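Local structure of hydrogenase expression/formation protein (HypB) (Archaeoglobus fulgidus, 2WSM) at residues A[44-52]-A[72-81]; A[58-68]-A[106-117]. The protein is a hydrogenase maturation factor of the G3E GTPase family that probably binds nickel and zinc and uses GTP hydrolysis in preparing the nickel centre of hydrogenase. One frame throughout, in Å; residues are numbered along the deposited sequence.

Contact 1 (A[44-52]-A[72-81]); sequences TLLIERTIE and DYERVRRFGI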
loop_
_atom_site.group_PDB
_atom_site.type_symbol
_atom_site.label_atom_id
_atom_site.label_comp_id
_atom_site.label_asym_id
_atom_site.label_seq_id
_atom_site.Cartn_x
_atom_site.Cartn_y
_atom_site.Cartn_z
ATOM N N THR A 44 2.907 -15.988 10.340
ATOM C CA THR A 44 2.826 -16.445 11.722
ATOM C C THR A 44 3.525 -17.785 11.924
ATOM O O THR A 44 4.281 -17.957 12.882
ATOM C CB THR A 44 1.361 -16.554 12.186
ATOM O OG1 THR A 44 0.747 -15.266 12.115
ATOM C CG2 THR A 44 1.271 -17.071 13.618
ATOM N N LEU A 45 3.268 -18.736 11.030
ATOM C CA LEU A 45 3.870 -20.060 11.144
ATOM C C LEU A 45 5.383 -19.983 11.004
ATOM O O LEU A 45 6.116 -20.636 11.751
ATOM C CB LEU A 45 3.290 -21.027 10.111
ATOM C CG LEU A 45 3.855 -22.452 10.130
ATOM C CD1 LEU A 45 3.687 -23.079 11.500
ATOM C CD2 LEU A 45 3.195 -23.323 9.071
ATOM N N LEU A 46 5.853 -19.187 10.047
ATOM C CA LEU A 46 7.293 -19.005 9.885
ATOM C C LEU A 46 7.924 -18.471 11.168
ATOM O O LEU A 46 9.017 -18.888 11.553
ATOM C CB LEU A 46 7.610 -18.070 8.718
ATOM C CG LEU A 46 9.104 -17.819 8.489
ATOM C CD1 LEU A 46 9.825 -19.113 8.115
ATOM C CD2 LEU A 46 9.320 -16.761 7.423
ATOM N N ILE A 47 7.227 -17.554 11.835
ATOM C CA ILE A 47 7.731 -16.973 13.074
ATOM C C ILE A 47 7.782 -18.012 14.201
ATOM O O ILE A 47 8.772 -18.109 14.925
ATOM C CB ILE A 47 6.902 -15.748 13.502
ATOM C CG1 ILE A 47 7.193 -14.564 12.577
ATOM C CG2 ILE A 47 7.202 -15.369 14.958
ATOM C CD1 ILE A 47 6.273 -13.352 12.813
ATOM N N GLU A 48 6.723 -18.798 14.334
ATOM C CA GLU A 48 6.704 -19.865 15.328
ATOM C C GLU A 48 7.819 -20.865 15.055
ATOM O O GLU A 48 8.647 -21.132 15.926
ATOM C CB GLU A 48 5.348 -20.571 15.331
ATOM C CG GLU A 48 4.180 -19.637 15.624
ATOM C CD GLU A 48 2.843 -20.189 15.161
ATOM O OE1 GLU A 48 2.838 -21.030 14.235
ATOM O OE2 GLU A 48 1.799 -19.769 15.711
ATOM N N ARG A 49 7.838 -21.415 13.842
ATOM C CA ARG A 49 8.859 -22.386 13.461
ATOM C C ARG A 49 10.260 -21.852 13.750
ATOM O O ARG A 49 11.131 -22.588 14.194
ATOM C CB ARG A 49 8.718 -22.781 11.986
ATOM C CG ARG A 49 7.424 -23.527 11.648
ATOM C CD ARG A 49 7.415 -24.944 12.235
ATOM N NE ARG A 49 8.714 -25.586 12.069
ATOM C CZ ARG A 49 9.059 -26.321 11.019
ATOM N NH1 ARG A 49 8.188 -26.532 10.044
ATOM N NH2 ARG A 49 10.273 -26.854 10.951
ATOM N N THR A 50 10.471 -20.566 13.512
ATOM C CA THR A 50 11.755 -19.942 13.808
ATOM C C THR A 50 12.056 -19.997 15.301
ATOM O O THR A 50 13.154 -20.355 15.722
ATOM C CB THR A 50 11.758 -18.468 13.397
ATOM O OG1 THR A 50 11.563 -18.363 11.985
ATOM C CG2 THR A 50 13.069 -17.802 13.796
ATOM N N ILE A 51 11.067 -19.607 16.094
ATOM C CA ILE A 51 11.193 -19.606 17.538
ATOM C C ILE A 51 11.528 -21.013 18.029
ATOM O O ILE A 51 12.369 -21.191 18.912
ATOM C CB ILE A 51 9.900 -19.075 18.184
ATOM C CG1 ILE A 51 9.754 -17.581 17.874
ATOM C CG2 ILE A 51 9.896 -19.321 19.688
ATOM C CD1 ILE A 51 8.368 -17.050 18.095
ATOM N N GLU A 52 10.894 -22.008 17.417
ATOM C CA GLU A 52 11.089 -23.397 17.806
ATOM C C GLU A 52 12.493 -23.896 17.495
ATOM O O GLU A 52 13.066 -24.667 18.261
ATOM C CB GLU A 52 10.045 -24.287 17.138
ATOM C CG GLU A 52 8.693 -24.232 17.821
ATOM C CD GLU A 52 7.536 -24.538 16.889
ATOM O OE1 GLU A 52 7.715 -25.342 15.947
ATOM O OE2 GLU A 52 6.443 -23.971 17.110
ATOM N N ASP A 72 -2.643 -19.688 18.262
ATOM C CA ASP A 72 -1.353 -19.211 17.783
ATOM C C ASP A 72 -0.659 -18.318 18.804
ATOM O O ASP A 72 0.561 -18.326 18.903
ATOM C CB ASP A 72 -1.502 -18.493 16.441
ATOM C CG ASP A 72 -1.632 -19.455 15.280
ATOM O OD1 ASP A 72 -0.936 -20.493 15.291
ATOM O OD2 ASP A 72 -2.427 -19.175 14.361
ATOM N N TYR A 73 -1.431 -17.553 19.569
ATOM C CA TYR A 73 -0.837 -16.757 20.637
ATOM C C TYR A 73 -0.274 -17.638 21.746
ATOM O O TYR A 73 0.813 -17.382 22.266
ATOM C CB TYR A 73 -1.824 -15.732 21.196
ATOM C CG TYR A 73 -1.727 -14.411 20.486
ATOM C CD1 TYR A 73 -0.649 -13.565 20.704
ATOM C CD2 TYR A 73 -2.699 -14.016 19.580
ATOM C CE1 TYR A 73 -0.548 -12.357 20.044
ATOM C CE2 TYR A 73 -2.612 -12.815 18.924
ATOM C CZ TYR A 73 -1.536 -11.989 19.154
ATOM O OH TYR A 73 -1.453 -10.790 18.487
ATOM N N GLU A 74 -1.014 -18.682 22.094
ATOM C CA GLU A 74 -0.524 -19.661 23.046
ATOM C C GLU A 74 0.745 -20.292 22.510
ATOM O O GLU A 74 1.726 -20.452 23.232
ATOM C CB GLU A 74 -1.572 -20.744 23.284
ATOM C CG GLU A 74 -1.241 -21.660 24.441
ATOM C CD GLU A 74 -2.468 -22.354 24.996
ATOM O OE1 GLU A 74 -3.230 -22.950 24.201
ATOM O OE2 GLU A 74 -2.667 -22.301 26.228
ATOM N N ARG A 75 0.735 -20.638 21.231
ATOM C CA ARG A 75 1.863 -21.355 20.661
ATOM C C ARG A 75 3.157 -20.542 20.734
ATOM O O ARG A 75 4.213 -21.078 21.074
ATOM C CB ARG A 75 1.567 -21.797 19.228
ATOM C CG ARG A 75 2.580 -22.785 18.679
ATOM C CD ARG A 75 2.169 -23.289 17.309
ATOM N NE ARG A 75 3.309 -23.798 16.547
ATOM C CZ ARG A 75 3.227 -24.261 15.304
ATOM N NH1 ARG A 75 2.056 -24.287 14.679
ATOM N NH2 ARG A 75 4.314 -24.703 14.686
ATOM N N VAL A 76 3.072 -19.248 20.431
ATOM C CA VAL A 76 4.260 -18.401 20.455
ATOM C C VAL A 76 4.694 -18.088 21.882
ATOM O O VAL A 76 5.888 -18.083 22.186
ATOM C CB VAL A 76 4.063 -17.080 19.675
ATOM C CG1 VAL A 76 3.645 -17.361 18.245
ATOM C CG2 VAL A 76 3.049 -16.183 20.370
ATOM N N ARG A 77 3.723 -17.837 22.752
ATOM C CA ARG A 77 4.009 -17.485 24.137
ATOM C C ARG A 77 4.491 -18.694 24.938
ATOM O O ARG A 77 5.156 -18.553 25.965
ATOM C CB ARG A 77 2.771 -16.868 24.792
ATOM C CG ARG A 77 2.564 -15.405 24.441
ATOM C CD ARG A 77 1.120 -14.978 24.621
ATOM N NE ARG A 77 0.883 -13.652 24.055
ATOM C CZ ARG A 77 -0.321 -13.152 23.782
ATOM N NH1 ARG A 77 -1.412 -13.869 24.020
ATOM N NH2 ARG A 77 -0.433 -11.934 23.264
ATOM N N ARG A 78 4.163 -19.884 24.447
ATOM C CA ARG A 78 4.480 -21.119 25.143
ATOM C C ARG A 78 5.975 -21.285 25.389
ATOM O O ARG A 78 6.382 -21.935 26.354
ATOM C CB ARG A 78 3.947 -22.306 24.347
ATOM C CG ARG A 78 4.316 -23.667 24.909
ATOM C CD ARG A 78 3.872 -24.742 23.945
ATOM N NE ARG A 78 2.569 -24.408 23.377
ATOM C CZ ARG A 78 2.037 -25.015 22.324
ATOM N NH1 ARG A 78 2.703 -25.990 21.720
ATOM N NH2 ARG A 78 0.844 -24.645 21.875
ATOM N N PHE A 79 6.790 -20.698 24.520
ATOM C CA PHE A 79 8.240 -20.821 24.640
ATOM C C PHE A 79 8.830 -19.719 25.513
ATOM O O PHE A 79 10.029 -19.437 25.456
ATOM C CB PHE A 79 8.905 -20.839 23.257
ATOM C CG PHE A 79 8.595 -22.072 22.454
ATOM C CD1 PHE A 79 9.349 -23.225 22.616
ATOM C CD2 PHE A 79 7.544 -22.083 21.550
ATOM C CE1 PHE A 79 9.065 -24.368 21.885
ATOM C CE2 PHE A 79 7.254 -23.221 20.815
ATOM C CZ PHE A 79 8.014 -24.366 20.985
ATOM N N GLY A 80 7.982 -19.103 26.328
ATOM C CA GLY A 80 8.426 -18.068 27.241
ATOM C C GLY A 80 8.843 -16.827 26.487
ATOM O O GLY A 80 9.293 -15.844 27.077
ATOM N N ILE A 81 8.692 -16.879 25.171
ATOM C CA ILE A 81 8.987 -15.743 24.306
ATOM C C ILE A 81 8.078 -14.561 24.620
ATOM O O ILE A 81 6.876 -14.726 24.829
ATOM C CB ILE A 81 8.838 -16.139 22.816
ATOM C CG1 ILE A 81 10.171 -16.637 22.264
ATOM C CG2 ILE A 81 8.326 -14.975 21.979
ATOM C CD1 ILE A 81 10.689 -17.864 22.953
HETATM O O HOH W 1 0.648 -21.193 12.648
#
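Glu48 and Val76, their CA atoms 5.9 Å apart, lie where helix 44-52 and helix 72-77 pass side by side, running the same way with axes 24° apart. The two helices flank strand 60-64 in the chain and pack on one side of the parallel sheet of a P-loop NTPase fold. Arg75 links the two helices. Its CG stands anti to the backbone N (chi1 -168°) and the chain runs straight on to NE, which carries the guanidinium over to helix 44-52. Glu52 meets the edge of that group: Arg75 NE donates in plane to the syn lone pair of Glu52 OE2 at 3.2 Å, and NH2 adds a weak second bond to the same oxygen. Glu48 sits over a face instead. Its OE1, 3.4 Å from Arg75 NH1, pairs by charge alone, with no N-H aimed at it. The other oxygen, Glu48 OE2, comes within 2.9 Å of Asp72 OD1. This close pair of acceptors is probably eased by Arg75 and by a water that donates to Glu48 OE1 and Asp72 OD1. Nearer the backbone, Glu48 CG touches Val76 CG1. Further along, Glu52 CG presses obliquely on the Phe79 ring, 3.2 Å from CZ. Ile51 closes the apolar end, its CG2 lying 4.0 Å from Phe79 CB and 3.7 Å from Ile81 CD1.

Contact 2 (A[58-68]-A[106-117]); sequences VKIGAMLGDVV and FSDCDLLLIENV
Met63 lays its CG over one face of the Phe106 ring, 3.9 Å from CE1. Its SD stands obliquely to the same ring, 4.8 Å from the centroid, in a Met-aromatic contact. Leu112 CD1 meets Met63 CG from the neighbouring strand. The ring also packs close on Gly61, Phe106 CD2 lying 3.7 Å from Gly61 CA. Strands 60-64 and 111-117 are parallel neighbours in the central sheet of the P-loop NTPase fold, laced by bonds such as Gly61 N to Leu111 O. On the sheet face that carries helix 43-54, Ile60 CG2 packs obliquely on Leu113 CD1. Glu115 rises from that face too. Its first torsion (chi1 -180°) turns CG away from the backbone N, and the extended chain brings OE1 to Asp66 N at 3.0 Å, met on the anti side, while OE2 probably bonds to Thr44 OG1. With an alanine here, Asp66 N and Thr44 OG1 would probably lose these partners, and the loop after strand 60-64 would be less firmly held. At the far end, Lys59 NZ makes a weak salt bridge to Asp108 OD1, which also pairs with Lys82. Lys59 N reaches Asp110 OD2 from above the carboxylate plane, 3.1 Å away.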
loop_
_atom_site.group_PDB
_atom_site.type_symbol
_atom_site.label_atom_id
_atom_site.label_comp_id
_atom_site.label_asym_id
_atom_site.label_seq_id
_atom_site.Cartn_x
_atom_site.Cartn_y
_atom_site.Cartn_z
ATOM N N VAL A 58 18.929 -18.199 20.785
ATOM C CA VAL A 58 18.716 -16.783 20.489
ATOM C C VAL A 58 17.454 -16.248 21.153
ATOM O O VAL A 58 16.395 -16.858 21.055
ATOM C CB VAL A 58 18.601 -16.557 18.967
ATOM C CG1 VAL A 58 18.348 -15.093 18.655
ATOM C CG2 VAL A 58 19.857 -17.052 18.262
ATOM N N LYS A 59 17.571 -15.101 21.815
ATOM C CA LYS A 59 16.428 -14.474 22.474
ATOM C C LYS A 59 15.558 -13.709 21.473
ATOM O O LYS A 59 15.984 -12.706 20.903
ATOM C CB LYS A 59 16.893 -13.542 23.596
ATOM C CG LYS A 59 15.763 -12.924 24.404
ATOM C CD LYS A 59 15.118 -13.952 25.331
ATOM C CE LYS A 59 14.205 -13.284 26.357
ATOM N NZ LYS A 59 12.958 -12.749 25.735
ATOM N N ILE A 60 14.332 -14.181 21.280
ATOM C CA ILE A 60 13.455 -13.651 20.240
ATOM C C ILE A 60 12.217 -12.960 20.797
ATOM O O ILE A 60 11.555 -13.477 21.701
ATOM C CB ILE A 60 12.989 -14.782 19.299
ATOM C CG1 ILE A 60 14.183 -15.392 18.571
ATOM C CG2 ILE A 60 11.953 -14.271 18.305
ATOM C CD1 ILE A 60 13.872 -16.709 17.879
ATOM N N GLY A 61 11.909 -11.789 20.243
ATOM C CA GLY A 61 10.655 -11.117 20.515
ATOM C C GLY A 61 9.773 -11.164 19.276
ATOM O O GLY A 61 10.266 -11.254 18.149
ATOM N N ALA A 62 8.462 -11.101 19.482
ATOM C CA ALA A 62 7.520 -11.106 18.375
ATOM C C ALA A 62 6.452 -10.030 18.539
ATOM O O ALA A 62 5.793 -9.945 19.571
ATOM C CB ALA A 62 6.876 -12.476 18.241
ATOM N N MET A 63 6.301 -9.208 17.511
ATOM C CA MET A 63 5.229 -8.228 17.446
ATOM C C MET A 63 4.294 -8.604 16.304
ATOM O O MET A 63 4.673 -8.550 15.130
ATOM C CB MET A 63 5.802 -6.827 17.236
ATOM C CG MET A 63 6.747 -6.395 18.358
ATOM S SD MET A 63 7.278 -4.677 18.251
ATOM C CE MET A 63 5.712 -3.838 18.478
ATOM N N LEU A 64 3.074 -9.000 16.652
ATOM C CA LEU A 64 2.136 -9.523 15.666
ATOM C C LEU A 64 1.118 -8.480 15.237
ATOM O O LEU A 64 0.196 -8.159 15.983
ATOM C CB LEU A 64 1.427 -10.764 16.208
ATOM C CG LEU A 64 2.329 -11.917 16.646
ATOM C CD1 LEU A 64 1.493 -13.069 17.159
ATOM C CD2 LEU A 64 3.252 -12.380 15.498
ATOM N N GLY A 65 1.289 -7.973 14.021
ATOM C CA GLY A 65 0.417 -6.958 13.466
ATOM C C GLY A 65 -0.727 -7.479 12.616
ATOM O O GLY A 65 -1.555 -6.697 12.158
ATOM N N ASP A 66 -0.766 -8.785 12.370
ATOM C CA ASP A 66 -1.985 -9.396 11.843
ATOM C C ASP A 66 -2.760 -9.960 13.022
ATOM O O ASP A 66 -2.164 -10.334 14.030
ATOM C CB ASP A 66 -1.672 -10.498 10.826
ATOM C CG ASP A 66 -1.991 -10.086 9.398
ATOM O OD1 ASP A 66 -1.456 -10.711 8.462
ATOM O OD2 ASP A 66 -2.785 -9.141 9.206
ATOM N N VAL A 67 -4.085 -9.995 12.925
ATOM C CA VAL A 67 -4.858 -10.613 13.995
ATOM C C VAL A 67 -4.479 -12.083 14.069
ATOM O O VAL A 67 -4.503 -12.796 13.067
ATOM C CB VAL A 67 -6.386 -10.473 13.806
ATOM C CG1 VAL A 67 -7.126 -11.321 14.836
ATOM C CG2 VAL A 67 -6.810 -9.013 13.918
ATOM N N VAL A 68 -4.109 -12.527 15.260
ATOM C CA VAL A 68 -3.698 -13.908 15.457
ATOM C C VAL A 68 -4.669 -14.627 16.390
ATOM O O VAL A 68 -5.110 -14.068 17.392
ATOM C CB VAL A 68 -2.262 -13.984 16.004
ATOM C CG1 VAL A 68 -1.966 -15.369 16.534
ATOM C CG2 VAL A 68 -1.265 -13.584 14.920
ATOM N N PHE A 106 11.025 -5.019 24.464
ATOM C CA PHE A 106 11.787 -5.989 23.686
ATOM C C PHE A 106 13.294 -5.681 23.616
ATOM O O PHE A 106 14.027 -6.308 22.853
ATOM C CB PHE A 106 11.202 -6.115 22.280
ATOM C CG PHE A 106 9.806 -6.673 22.249
ATOM C CD1 PHE A 106 8.708 -5.830 22.265
ATOM C CD2 PHE A 106 9.592 -8.041 22.191
ATOM C CE1 PHE A 106 7.423 -6.341 22.234
ATOM C CE2 PHE A 106 8.311 -8.560 22.157
ATOM C CZ PHE A 106 7.224 -7.710 22.179
ATOM N N SER A 107 13.751 -4.729 24.422
ATOM C CA SER A 107 15.155 -4.320 24.404
ATOM C C SER A 107 16.116 -5.471 24.736
ATOM O O SER A 107 17.301 -5.428 24.383
ATOM C CB SER A 107 15.386 -3.141 25.356
ATOM O OG SER A 107 15.326 -3.558 26.714
ATOM N N ASP A 108 15.604 -6.505 25.396
ATOM C CA ASP A 108 16.434 -7.651 25.769
ATOM C C ASP A 108 16.475 -8.781 24.733
ATOM O O ASP A 108 17.124 -9.805 24.954
ATOM C CB ASP A 108 15.991 -8.207 27.127
ATOM C CG ASP A 108 14.555 -8.693 27.114
ATOM O OD1 ASP A 108 14.308 -9.800 26.589
ATOM O OD2 ASP A 108 13.674 -7.969 27.628
ATOM N N CYS A 109 15.798 -8.606 23.603
ATOM C CA CYS A 109 15.829 -9.632 22.561
ATOM C C CYS A 109 16.968 -9.384 21.574
ATOM O O CYS A 109 17.285 -8.243 21.248
ATOM C CB CYS A 109 14.489 -9.706 21.819
ATOM S SG CYS A 109 13.015 -9.931 22.869
ATOM N N ASP A 110 17.590 -10.459 21.105
ATOM C CA ASP A 110 18.587 -10.358 20.049
ATOM C C ASP A 110 17.887 -10.085 18.729
ATOM O O ASP A 110 18.368 -9.327 17.893
ATOM C CB ASP A 110 19.384 -11.662 19.933
ATOM C CG ASP A 110 19.976 -12.097 21.256
ATOM O OD1 ASP A 110 20.353 -11.214 22.055
ATOM O OD2 ASP A 110 20.058 -13.321 21.493
ATOM N N LEU A 111 16.732 -10.710 18.561
ATOM C CA LEU A 111 16.018 -10.673 17.300
ATOM C C LEU A 111 14.551 -10.354 17.553
ATOM O O LEU A 111 13.885 -11.047 18.325
ATOM C CB LEU A 111 16.159 -12.027 16.598
ATOM C CG LEU A 111 15.415 -12.248 15.279
ATOM C CD1 LEU A 111 16.027 -11.401 14.178
ATOM C CD2 LEU A 111 15.438 -13.727 14.908
ATOM N N LEU A 112 14.064 -9.297 16.912
ATOM C CA LEU A 112 12.670 -8.893 17.005
ATOM C C LEU A 112 11.941 -9.103 15.678
ATOM O O LEU A 112 12.179 -8.381 14.697
ATOM C CB LEU A 112 12.568 -7.424 17.404
ATOM C CG LEU A 112 11.146 -6.872 17.515
ATOM C CD1 LEU A 112 10.367 -7.609 18.589
ATOM C CD2 LEU A 112 11.187 -5.389 17.812
ATOM N N LEU A 113 11.056 -10.090 15.654
ATOM C CA LEU A 113 10.291 -10.407 14.452
ATOM C C LEU A 113 8.987 -9.613 14.403
ATOM O O LEU A 113 8.107 -9.785 15.246
ATOM C CB LEU A 113 10.031 -11.911 14.377
ATOM C CG LEU A 113 11.339 -12.709 14.337
ATOM C CD1 LEU A 113 11.104 -14.216 14.451
ATOM C CD2 LEU A 113 12.138 -12.375 13.092
ATOM N N ILE A 114 8.882 -8.726 13.420
ATOM C CA ILE A 114 7.728 -7.850 13.303
ATOM C C ILE A 114 6.835 -8.239 12.129
ATOM O O ILE A 114 7.183 -8.045 10.955
ATOM C CB ILE A 114 8.144 -6.378 13.164
ATOM C CG1 ILE A 114 9.097 -5.982 14.300
ATOM C CG2 ILE A 114 6.916 -5.481 13.147
ATOM C CD1 ILE A 114 9.464 -4.503 14.313
ATOM N N GLU A 115 5.673 -8.782 12.462
ATOM C CA GLU A 115 4.704 -9.190 11.463
ATOM C C GLU A 115 3.793 -8.030 11.058
ATOM O O GLU A 115 2.962 -7.555 11.840
ATOM C CB GLU A 115 3.881 -10.364 11.993
ATOM C CG GLU A 115 2.842 -10.862 11.016
ATOM C CD GLU A 115 1.846 -11.786 11.671
ATOM O OE1 GLU A 115 0.898 -11.277 12.311
ATOM O OE2 GLU A 115 2.013 -13.016 11.550
ATOM N N ASN A 116 3.956 -7.570 9.827
ATOM C CA ASN A 116 3.137 -6.485 9.317
ATOM C C ASN A 116 1.707 -6.947 9.020
ATOM O O ASN A 116 1.415 -8.146 9.024
ATOM C CB ASN A 116 3.781 -5.885 8.062
ATOM C CG ASN A 116 3.622 -4.375 7.991
ATOM O OD1 ASN A 116 2.525 -3.843 8.140
ATOM N ND2 ASN A 116 4.725 -3.681 7.772
ATOM N N VAL A 117 0.831 -5.981 8.761
ATOM C CA VAL A 117 -0.555 -6.224 8.353
ATOM C C VAL A 117 -0.620 -7.082 7.085
ATOM O O VAL A 117 0.302 -7.063 6.258
ATOM C CB VAL A 117 -1.299 -4.868 8.118
ATOM C CG1 VAL A 117 -2.790 -5.077 7.828
ATOM C CG2 VAL A 117 -1.121 -3.956 9.332
#

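Contact 1 joins two helices that pack on one face of the sheet; contact 2 joins two strands of that sheet. Their centres are about 10 Å apart. The segments alternate along the chain: helix 43-54 leads to strand 60-64, which leads to helix 70-77. The probable Thr44 OG1 to Glu115 OE2 bond, 2.6 Å, joins the two contacts. Tyr73 packs on the end of strand 60-64 and the loop after it, with CE2 3.2 Å from Val68 CB and CE1 3.6 Å from Leu64 CD1. At the other end Ile81 CG1 is 3.5 Å from Ile60 O. Thr44 belongs to a probable Walker A P-loop with Lys43, whose NZ pairs with Asp66, so both contacts border the likely GTP site.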